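Local coordinates for glycosyl hydrolase family 88 (Pedobacter heparinus, PDB 3WIW), which is an unsaturated glucuronyl hydrolase specific for heparin, probably removing the unsaturated uronic acid from the end of its oligosaccharides, at residues T114-L117 with G118-L121; L67-P70 with R71-T74; M177-E180 with Y181-A185; G76-P79 with G80-Y84. All coordinates share one frame; numbering follows the deposited sequence.

Contact 1: T114-L117 with G118-L121; sequences THDL and GFML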
loop_
_atom_site.group_PDB
_atom_site.type_symbol
_atom_site.label_atom_id
_atom_site.label_comp_id
_atom_site.label_asym_id
_atom_site.label_seq_id
_atom_site.Cartn_x
_atom_site.Cartn_y
_atom_site.Cartn_z
ATOM N N THR A 114 -8.939 -7.933 12.380
ATOM C CA THR A 114 -8.523 -7.647 11.008
ATOM C C THR A 114 -7.025 -7.802 10.719
ATOM O O THR A 114 -6.163 -7.514 11.573
ATOM C CB THR A 114 -8.947 -6.216 10.598
ATOM O OG1 THR A 114 -8.601 -5.983 9.220
ATOM C CG2 THR A 114 -8.287 -5.140 11.484
ATOM N N HIS A 115 -6.713 -8.237 9.505
ATOM C CA HIS A 115 -5.322 -8.262 9.063
ATOM C C HIS A 115 -4.736 -6.875 8.836
ATOM O O HIS A 115 -3.514 -6.748 8.733
ATOM C CB HIS A 115 -5.182 -9.051 7.759
ATOM C CG HIS A 115 -5.790 -8.384 6.564
ATOM N ND1 HIS A 115 -5.103 -8.233 5.383
ATOM C CD2 HIS A 115 -7.023 -7.858 6.361
ATOM C CE1 HIS A 115 -5.880 -7.623 4.501
ATOM N NE2 HIS A 115 -7.061 -7.405 5.060
ATOM N N ASP A 116 -5.581 -5.837 8.810
ATOM C CA ASP A 116 -5.152 -4.504 8.352
ATOM C C ASP A 116 -4.338 -3.714 9.385
ATOM O O ASP A 116 -4.053 -2.531 9.183
ATOM C CB ASP A 116 -6.345 -3.678 7.846
ATOM C CG ASP A 116 -6.832 -4.134 6.494
ATOM O OD1 ASP A 116 -5.987 -4.546 5.673
ATOM O OD2 ASP A 116 -8.065 -4.072 6.255
ATOM N N LEU A 117 -3.907 -4.369 10.459
ATOM C CA LEU A 117 -3.035 -3.738 11.445
ATOM C C LEU A 117 -1.717 -3.254 10.837
ATOM O O LEU A 117 -1.108 -2.315 11.343
ATOM C CB LEU A 117 -2.728 -4.703 12.579
ATOM C CG LEU A 117 -3.976 -5.133 13.354
ATOM C CD1 LEU A 117 -3.584 -6.193 14.388
ATOM C CD2 LEU A 117 -4.670 -3.931 14.021
ATOM N N GLY A 118 -1.251 -3.883 9.759
ATOM C CA GLY A 118 -0.070 -3.384 9.081
ATOM C C GLY A 118 -0.322 -2.005 8.457
ATOM O O GLY A 118 0.432 -1.036 8.695
ATOM N N PHE A 119 -1.359 -1.887 7.624
ATOM C CA PHE A 119 -1.700 -0.588 7.063
ATOM C C PHE A 119 -1.981 0.442 8.166
ATOM O O PHE A 119 -1.631 1.613 8.028
ATOM C CB PHE A 119 -2.952 -0.717 6.201
ATOM C CG PHE A 119 -2.773 -1.479 4.912
ATOM C CD1 PHE A 119 -1.784 -1.144 3.988
ATOM C CD2 PHE A 119 -3.666 -2.498 4.587
ATOM C CE1 PHE A 119 -1.717 -1.818 2.732
ATOM C CE2 PHE A 119 -3.596 -3.177 3.368
ATOM C CZ PHE A 119 -2.626 -2.826 2.448
ATOM N N MET A 120 -2.655 0.014 9.233
ATOM C CA MET A 120 -3.139 0.954 10.246
ATOM C C MET A 120 -2.070 1.395 11.238
ATOM O O MET A 120 -1.911 2.590 11.464
ATOM C CB MET A 120 -4.316 0.333 11.002
ATOM C CG MET A 120 -5.511 0.057 10.071
ATOM S SD MET A 120 -6.724 -1.096 10.755
ATOM C CE MET A 120 -7.576 -0.006 11.837
ATOM N N LEU A 121 -1.368 0.429 11.841
ATOM C CA LEU A 121 -0.307 0.722 12.816
ATOM C C LEU A 121 1.076 0.780 12.201
ATOM O O LEU A 121 1.876 1.624 12.569
ATOM C CB LEU A 121 -0.279 -0.328 13.920
ATOM C CG LEU A 121 -1.384 -0.216 14.954
ATOM C CD1 LEU A 121 -1.408 -1.462 15.835
ATOM C CD2 LEU A 121 -1.137 0.994 15.837
#

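Contact 2: L67-P70 with R71-T74; sequences LAPP and RDWT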
loop_
_atom_site.group_PDB
_atom_site.type_symbol
_atom_site.label_atom_id
_atom_site.label_comp_id
_atom_site.label_asym_id
_atom_site.label_seq_id
_atom_site.Cartn_x
_atom_site.Cartn_y
_atom_site.Cartn_z
ATOM N N LEU A 67 -13.901 10.935 6.197
ATOM C CA LEU A 67 -12.894 10.798 7.247
ATOM C C LEU A 67 -12.765 9.348 7.725
ATOM O O LEU A 67 -13.733 8.573 7.671
ATOM C CB LEU A 67 -13.225 11.716 8.444
ATOM C CG LEU A 67 -13.384 13.202 8.111
ATOM C CD1 LEU A 67 -13.886 13.974 9.306
ATOM C CD2 LEU A 67 -12.054 13.755 7.611
ATOM N N ALA A 68 -11.568 9.000 8.198
ATOM C CA ALA A 68 -11.231 7.652 8.635
ATOM C C ALA A 68 -10.932 7.676 10.137
ATOM O O ALA A 68 -9.832 8.041 10.554
ATOM C CB ALA A 68 -10.022 7.152 7.875
ATOM N N PRO A 69 -11.906 7.284 10.966
ATOM C CA PRO A 69 -11.646 7.122 12.406
ATOM C C PRO A 69 -10.721 5.906 12.663
ATOM O O PRO A 69 -10.338 5.195 11.731
ATOM C CB PRO A 69 -13.055 6.892 12.980
ATOM C CG PRO A 69 -13.776 6.198 11.864
ATOM C CD PRO A 69 -13.266 6.846 10.588
ATOM N N PRO A 70 -10.369 5.644 13.932
ATOM C CA PRO A 70 -9.340 4.620 14.179
ATOM C C PRO A 70 -9.701 3.205 13.736
ATOM O O PRO A 70 -8.802 2.414 13.485
ATOM C CB PRO A 70 -9.126 4.705 15.693
ATOM C CG PRO A 70 -9.445 6.168 16.013
ATOM C CD PRO A 70 -10.634 6.460 15.138
ATOM N N ARG A 71 -10.995 2.909 13.624
ATOM C CA ARG A 71 -11.456 1.601 13.155
ATOM C C ARG A 71 -11.321 1.404 11.643
ATOM O O ARG A 71 -11.402 0.282 11.142
ATOM C CB ARG A 71 -12.922 1.402 13.537
ATOM C CG ARG A 71 -13.861 2.300 12.759
ATOM C CD ARG A 71 -15.310 1.931 12.979
ATOM N NE ARG A 71 -16.189 2.887 12.319
ATOM C CZ ARG A 71 -16.550 4.053 12.846
ATOM N NH1 ARG A 71 -17.354 4.864 12.174
ATOM N NH2 ARG A 71 -16.106 4.408 14.044
ATOM N N ASP A 72 -11.134 2.496 10.915
ATOM C CA ASP A 72 -11.121 2.463 9.441
ATOM C C ASP A 72 -9.784 1.928 8.935
ATOM O O ASP A 72 -8.721 2.384 9.368
ATOM C CB ASP A 72 -11.380 3.888 8.940
ATOM C CG ASP A 72 -11.466 4.010 7.435
ATOM O OD1 ASP A 72 -10.448 3.829 6.757
ATOM O OD2 ASP A 72 -12.542 4.404 6.937
ATOM N N TRP A 73 -9.814 1.004 7.976
ATOM C CA TRP A 73 -8.578 0.365 7.529
ATOM C C TRP A 73 -7.553 1.322 6.916
ATOM O O TRP A 73 -6.360 0.985 6.830
ATOM C CB TRP A 73 -8.870 -0.763 6.545
ATOM C CG TRP A 73 -9.156 -0.332 5.115
ATOM C CD1 TRP A 73 -10.367 0.004 4.586
ATOM C CD2 TRP A 73 -8.208 -0.253 4.038
ATOM N NE1 TRP A 73 -10.233 0.279 3.228
ATOM C CE2 TRP A 73 -8.915 0.127 2.874
ATOM C CE3 TRP A 73 -6.828 -0.480 3.947
ATOM C CZ2 TRP A 73 -8.288 0.301 1.629
ATOM C CZ3 TRP A 73 -6.201 -0.311 2.719
ATOM C CH2 TRP A 73 -6.933 0.082 1.570
ATOM N N THR A 74 -8.006 2.499 6.474
ATOM C CA THR A 74 -7.116 3.453 5.847
ATOM C C THR A 74 -6.591 4.482 6.835
ATOM O O THR A 74 -5.865 5.372 6.432
ATOM C CB THR A 74 -7.807 4.248 4.697
ATOM O OG1 THR A 74 -8.695 5.228 5.263
ATOM C CG2 THR A 74 -8.570 3.325 3.734
HETATM O O HOH W 1 -14.439 6.319 6.368
#

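Contact 3: M177-E180 with Y181-A185; sequences MNLE and YLYWA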
loop_
_atom_site.group_PDB
_atom_site.type_symbol
_atom_site.label_atom_id
_atom_site.label_comp_id
_atom_site.label_asym_id
_atom_site.label_seq_id
_atom_site.Cartn_x
_atom_site.Cartn_y
_atom_site.Cartn_z
ATOM N N MET A 177 0.508 -7.083 2.073
ATOM C CA MET A 177 1.097 -5.816 2.513
ATOM C C MET A 177 1.260 -5.799 4.017
ATOM O O MET A 177 2.212 -5.207 4.531
ATOM C CB MET A 177 0.220 -4.651 2.059
ATOM C CG MET A 177 0.064 -4.572 0.541
ATOM S SD MET A 177 1.600 -4.190 -0.320
ATOM C CE MET A 177 1.850 -2.506 0.269
ATOM N N ASN A 178 0.314 -6.429 4.716
ATOM C CA ASN A 178 0.318 -6.488 6.171
ATOM C C ASN A 178 1.409 -7.394 6.742
ATOM O O ASN A 178 1.666 -7.367 7.928
ATOM C CB ASN A 178 -1.080 -6.867 6.640
ATOM C CG ASN A 178 -2.054 -5.739 6.448
ATOM O OD1 ASN A 178 -1.834 -4.640 6.951
ATOM N ND2 ASN A 178 -3.134 -5.984 5.701
ATOM N N LEU A 179 2.055 -8.197 5.900
ATOM C CA LEU A 179 3.178 -9.026 6.342
ATOM C C LEU A 179 4.400 -8.214 6.758
ATOM O O LEU A 179 5.166 -8.664 7.610
ATOM C CB LEU A 179 3.572 -10.033 5.267
ATOM C CG LEU A 179 2.451 -10.946 4.780
ATOM C CD1 LEU A 179 3.032 -11.938 3.786
ATOM C CD2 LEU A 179 1.714 -11.626 5.934
ATOM N N GLU A 180 4.565 -7.016 6.186
ATOM C CA GLU A 180 5.768 -6.223 6.453
ATOM C C GLU A 180 5.893 -5.969 7.969
ATOM O O GLU A 180 6.975 -6.087 8.564
ATOM C CB GLU A 180 5.740 -4.906 5.672
ATOM C CG GLU A 180 7.099 -4.213 5.768
ATOM C CD GLU A 180 7.182 -2.916 5.012
ATOM O OE1 GLU A 180 8.153 -2.163 5.227
ATOM O OE2 GLU A 180 6.322 -2.675 4.156
ATOM N N TYR A 181 4.763 -5.619 8.575
ATOM C CA TYR A 181 4.665 -5.410 10.012
ATOM C C TYR A 181 5.202 -6.613 10.788
ATOM O O TYR A 181 6.017 -6.451 11.718
ATOM C CB TYR A 181 3.207 -5.171 10.353
ATOM C CG TYR A 181 2.898 -4.722 11.783
ATOM C CD1 TYR A 181 3.884 -4.349 12.711
ATOM C CD2 TYR A 181 1.554 -4.652 12.184
ATOM C CE1 TYR A 181 3.508 -3.921 14.003
ATOM C CE2 TYR A 181 1.174 -4.226 13.425
ATOM C CZ TYR A 181 2.142 -3.866 14.340
ATOM O OH TYR A 181 1.720 -3.433 15.571
ATOM N N LEU A 182 4.803 -7.828 10.410
ATOM C CA LEU A 182 5.248 -9.020 11.129
ATOM C C LEU A 182 6.706 -9.360 10.865
ATOM O O LEU A 182 7.368 -9.870 11.773
ATOM C CB LEU A 182 4.383 -10.223 10.791
ATOM C CG LEU A 182 3.018 -10.330 11.444
ATOM C CD1 LEU A 182 2.396 -11.676 11.100
ATOM C CD2 LEU A 182 3.143 -10.162 12.946
ATOM N N TYR A 183 7.203 -9.182 9.640
ATOM C CA TYR A 183 8.637 -9.409 9.430
ATOM C C TYR A 183 9.458 -8.512 10.351
ATOM O O TYR A 183 10.403 -8.959 11.016
ATOM C CB TYR A 183 9.049 -9.130 7.994
ATOM C CG TYR A 183 8.512 -10.063 6.925
ATOM C CD1 TYR A 183 8.656 -11.448 7.010
ATOM C CD2 TYR A 183 7.921 -9.539 5.770
ATOM C CE1 TYR A 183 8.185 -12.267 5.994
ATOM C CE2 TYR A 183 7.447 -10.359 4.762
ATOM C CZ TYR A 183 7.589 -11.716 4.874
ATOM O OH TYR A 183 7.135 -12.533 3.862
ATOM N N TRP A 184 9.078 -7.242 10.417
ATOM C CA TRP A 184 9.769 -6.270 11.250
ATOM C C TRP A 184 9.643 -6.648 12.722
ATOM O O TRP A 184 10.629 -6.682 13.451
ATOM C CB TRP A 184 9.207 -4.851 11.016
ATOM C CG TRP A 184 9.718 -3.890 12.039
ATOM C CD1 TRP A 184 10.918 -3.236 12.026
ATOM C CD2 TRP A 184 9.076 -3.540 13.283
ATOM N NE1 TRP A 184 11.044 -2.486 13.179
ATOM C CE2 TRP A 184 9.930 -2.654 13.961
ATOM C CE3 TRP A 184 7.841 -3.866 13.861
ATOM C CZ2 TRP A 184 9.599 -2.089 15.207
ATOM C CZ3 TRP A 184 7.507 -3.313 15.107
ATOM C CH2 TRP A 184 8.388 -2.440 15.765
ATOM N N ALA A 185 8.426 -6.948 13.165
ATOM C CA ALA A 185 8.174 -7.208 14.586
ATOM C C ALA A 185 8.831 -8.507 15.060
ATOM O O ALA A 185 9.335 -8.584 16.181
ATOM C CB ALA A 185 6.676 -7.252 14.838
HETATM O O HOH W 2 2.645 -4.034 7.068
#

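Contact 4: G76-P79 with G80-Y84; sequences GFFP and GTLWY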
loop_
_atom_site.group_PDB
_atom_site.type_symbol
_atom_site.label_atom_id
_atom_site.label_comp_id
_atom_site.label_asym_id
_atom_site.label_seq_id
_atom_site.Cartn_x
_atom_site.Cartn_y
_atom_site.Cartn_z
ATOM N N GLY A 76 -4.338 4.775 9.119
ATOM C CA GLY A 76 -2.913 4.963 9.325
ATOM C C GLY A 76 -2.184 5.650 8.193
ATOM O O GLY A 76 -1.040 6.086 8.397
ATOM N N PHE A 77 -2.784 5.746 6.998
ATOM C CA PHE A 77 -2.052 6.276 5.853
ATOM C C PHE A 77 -1.678 7.750 5.976
ATOM O O PHE A 77 -0.552 8.110 5.678
ATOM C CB PHE A 77 -2.804 6.035 4.543
ATOM C CG PHE A 77 -2.852 4.580 4.157
ATOM C CD1 PHE A 77 -1.676 3.894 3.821
ATOM C CD2 PHE A 77 -4.062 3.897 4.125
ATOM C CE1 PHE A 77 -1.701 2.559 3.426
ATOM C CE2 PHE A 77 -4.107 2.550 3.750
ATOM C CZ PHE A 77 -2.921 1.870 3.413
ATOM N N PHE A 78 -2.597 8.612 6.411
ATOM C CA PHE A 78 -2.295 10.042 6.517
ATOM C C PHE A 78 -1.111 10.335 7.467
ATOM O O PHE A 78 -0.171 11.012 7.052
ATOM C CB PHE A 78 -3.525 10.844 6.884
ATOM C CG PHE A 78 -3.266 12.314 6.981
ATOM C CD1 PHE A 78 -2.922 13.053 5.846
ATOM C CD2 PHE A 78 -3.360 12.962 8.198
ATOM C CE1 PHE A 78 -2.685 14.411 5.934
ATOM C CE2 PHE A 78 -3.127 14.322 8.304
ATOM C CZ PHE A 78 -2.789 15.059 7.171
ATOM N N PRO A 79 -1.104 9.782 8.705
ATOM C CA PRO A 79 0.107 10.029 9.506
ATOM C C PRO A 79 1.368 9.462 8.834
ATOM O O PRO A 79 2.422 10.088 8.894
ATOM C CB PRO A 79 -0.185 9.360 10.852
ATOM C CG PRO A 79 -1.442 8.567 10.668
ATOM C CD PRO A 79 -2.177 9.138 9.477
ATOM N N GLY A 80 1.266 8.321 8.163
ATOM C CA GLY A 80 2.398 7.794 7.425
ATOM C C GLY A 80 2.891 8.745 6.354
ATOM O O GLY A 80 4.100 8.928 6.167
ATOM N N THR A 81 1.957 9.363 5.644
ATOM C CA THR A 81 2.287 10.320 4.585
ATOM C C THR A 81 2.993 11.542 5.168
ATOM O O THR A 81 3.947 12.074 4.569
ATOM C CB THR A 81 1.031 10.703 3.788
ATOM O OG1 THR A 81 0.398 9.489 3.368
ATOM C CG2 THR A 81 1.391 11.529 2.557
ATOM N N LEU A 82 2.560 11.967 6.356
ATOM C CA LEU A 82 3.242 13.045 7.060
ATOM C C LEU A 82 4.691 12.666 7.397
ATOM O O LEU A 82 5.606 13.475 7.208
ATOM C CB LEU A 82 2.471 13.435 8.332
ATOM C CG LEU A 82 1.140 14.183 8.143
ATOM C CD1 LEU A 82 0.405 14.274 9.472
ATOM C CD2 LEU A 82 1.379 15.578 7.539
ATOM N N TRP A 83 4.919 11.433 7.867
ATOM C CA TRP A 83 6.295 10.986 8.111
ATOM C C TRP A 83 7.117 11.042 6.832
ATOM O O TRP A 83 8.251 11.535 6.822
ATOM C CB TRP A 83 6.351 9.571 8.712
ATOM C CG TRP A 83 5.882 9.532 10.138
ATOM C CD1 TRP A 83 4.749 8.931 10.611
ATOM C CD2 TRP A 83 6.499 10.181 11.263
ATOM N NE1 TRP A 83 4.649 9.128 11.970
ATOM C CE2 TRP A 83 5.698 9.909 12.391
ATOM C CE3 TRP A 83 7.649 10.965 11.421
ATOM C CZ2 TRP A 83 6.012 10.390 13.670
ATOM C CZ3 TRP A 83 7.953 11.453 12.677
ATOM C CH2 TRP A 83 7.147 11.143 13.796
ATOM N N TYR A 84 6.556 10.543 5.736
ATOM C CA TYR A 84 7.266 10.612 4.464
ATOM C C TYR A 84 7.535 12.056 3.990
ATOM O O TYR A 84 8.619 12.361 3.493
ATOM C CB TYR A 84 6.518 9.831 3.394
ATOM C CG TYR A 84 6.602 8.316 3.492
ATOM C CD1 TYR A 84 7.597 7.667 4.252
ATOM C CD2 TYR A 84 5.671 7.528 2.825
ATOM C CE1 TYR A 84 7.657 6.277 4.305
ATOM C CE2 TYR A 84 5.719 6.149 2.886
ATOM C CZ TYR A 84 6.718 5.522 3.601
ATOM O OH TYR A 84 6.770 4.142 3.635
#

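Contact 1: T114-L117 with G118-L121
Asp116 OD1 is held from several directions: it meets the edge of the Phe119 ring in the ring plane, 3.3 Å from CD2 of Phe119, accepts a hydrogen bond from Asn178 ND2 and is hydrogen-bonded to O8 of a bound EPE, a buffer molecule probably left from crystallisation. Carboxylate and ring planes are inclined at 46°, and Phe119 offers C-H groups rather than its pi face, consistent with a weakly favourable C-H to oxygen approach. OD1 also sits 3.1 Å above the plane of the His115 ring, toward its rim, without a hydrogen bond. The backbone before it is set by an ST turn, Asp116 N donating to Thr114 OG1 at 3.1 Å. The helix then opens with Met120 N to Asp116 O at 2.9 Å and Leu121 N to Leu117 O at 2.8 Å. Met120 doubles back over this start: with CG beside its own N (chi1 -63°) and a bend at chi3 (79°), its SD comes to 3.4 Å from Asp116 O and 3.9 Å from Asp116 CB. Replacing Met120 with an alanine would probably open a gap over Asp116 CB and O, where the sulfur now packs. Asp116, the predicted nucleophile, sits at the N-cap position of helix 117-132 without a side-chain capping bond, in what is probably the active site of this family 88 (alpha/alpha)6-barrel.

Contact 2: L67-P70 with R71-T74
Pro69 and Asp72 close a type I beta turn that leads out of strand 65-68, Asp72 N donating to Pro69 O at 2.9 Å from well above the carbonyl plane (46°). The inner side is tight. Ala68 CB packs 3.5 Å from Asp72 CG and equally close to Thr74 OG1, filling the angle between the two polar groups. With CG anti to its N (chi1 -177°), Asp72 swings its carboxylate back over Ala68 and forward to Thr74. There OD1 takes two bonds: Thr74 N reaches its anti lone pair at 2.8 Å, an Asx turn, while Thr74 OG1 donates at 2.7 Å from above the carboxylate plane. A leucine in place of Asp72 would probably cost Thr74 N and OG1 their shared acceptor, undoing the Asx turn, and leave Arg57 without its salt-bridge partner. The outer side is looser: Pro69 CG lies over the centre of one face of the Arg71 guanidinium, but Arg71 is exposed, has two modelled conformers and touches a crystal neighbour, so this packing is doubtful as a lasting feature. Beside the tight region, one water spans the strand end and the turn, donating to Leu67 O at 2.7 Å and to Asp72 OD2 at 2.8 Å.

Contact 3: M177-E180 with Y181-A185
The Tyr183 ring lies obliquely against the preceding turn, with CD2 of Tyr183 3.4 Å from Leu179 O and CE2 of Tyr183 3.9 Å from Leu179 CB. Farther along, Leu179 CD1 approaches Tyr183 OH at 4.1 Å, so the leucine side chain crosses the ring at CE2 and the hydroxyl, while its carbonyl oxygen lies nearest CD2. That hydroxyl is itself hydrogen-bonded to Ser258 OG, which fixes the far end of the ring. The second flat group, Trp184, has Tyr181 O in its plane at the edge. The tyrosines diverge through their first torsions: Tyr183 CG stands beside its backbone N (chi1 -67°), folding the ring back toward Leu179, whereas Tyr181 CG is anti to its N (chi1 -171°), which carries that ring away from the 177-180 turn.

The backbone beneath is not uniform. Tyr183 N donates to Leu179 O at 2.9 Å, nearly straight at 166°, and Trp184 N to Glu180 O at 3.0 Å, both regular helical bonds. Two residues earlier, a water stands in the place of the direct link, donating to Met177 O at 2.8 Å and accepting from Tyr181 N at 3.0 Å, evidence that the helix is wedged open there. Asn178, in this widened turn, turns its OD1 to Phe119 N.

Most of this lies buried on helix 175-188, Glu180 and Trp184 being partly exposed: Tyr181 packs on helix 117-132 through Leu117 and Leu121, Tyr183 on helices 192-208 and 245-262, and Leu182 touches Ala198 of helix 192-208 and Leu148 of helix 138-150.

Contact 4: G76-P79 with G80-Y84
Four successive bonds from residue i+4 to i build this first part of helix 77-89, running from Gly80 N to Gly76 O at 3.2 Å through Thr81 N to Phe77 O at 2.8 Å to Leu82 N on Phe78 O and Trp83 N on Pro79 O. Phe77 O accepts a second donor, Thr81 OG1 at 2.9 Å, which comes from 48° above the carbonyl plane while the backbone N-H arrives almost head-on. The buried hydroxyl is thereby satisfied by its own helix. The apolar contact is made by Leu82 over one face of the Phe78 ring: Leu82 CG stands 4.1 Å above the plane near the rim, and Leu82 CD1 lies 3.7 Å from Phe78 CE2. Phe78 reaches it because its CG is anti to the backbone N (chi1 -179°), which brings the ring round to Leu82, the two side chains meeting at a slant. Trp83 CD1 comes within 3.1 Å of Pro79 O, and the indole nitrogen goes to Thr102 OG1. The helix is buried on several sides: Phe78 and Leu82 meet Leu43 of helix 30-49, Leu82 and Trp83 meet helix 92-103, Thr81 packs on helix 375-392, and Trp83 also touches helix 117-132.

Overall arrangement
Contacts 1, 3 and 4 are buried and lie at or within barrel helices, whereas contact 2 is only partly buried and belongs to the strand-to-helix loop that runs straight into contact 4. Chemistry follows place: contact 4 is largely apolar with regular helical bonds, contact 3 adds a water wedged into its helix, and contact 2 relies on a carboxylate, a hydroxyl and a water. Contact 1 is the hub. It touches contact 2 where Met120 CE meets Pro70 O at 3.2 Å, contact 3 through Asn178, and contact 4 where the Phe119 and Phe77 rings meet. Contacts 3 and 4 have centres about 17 Å apart and do not touch.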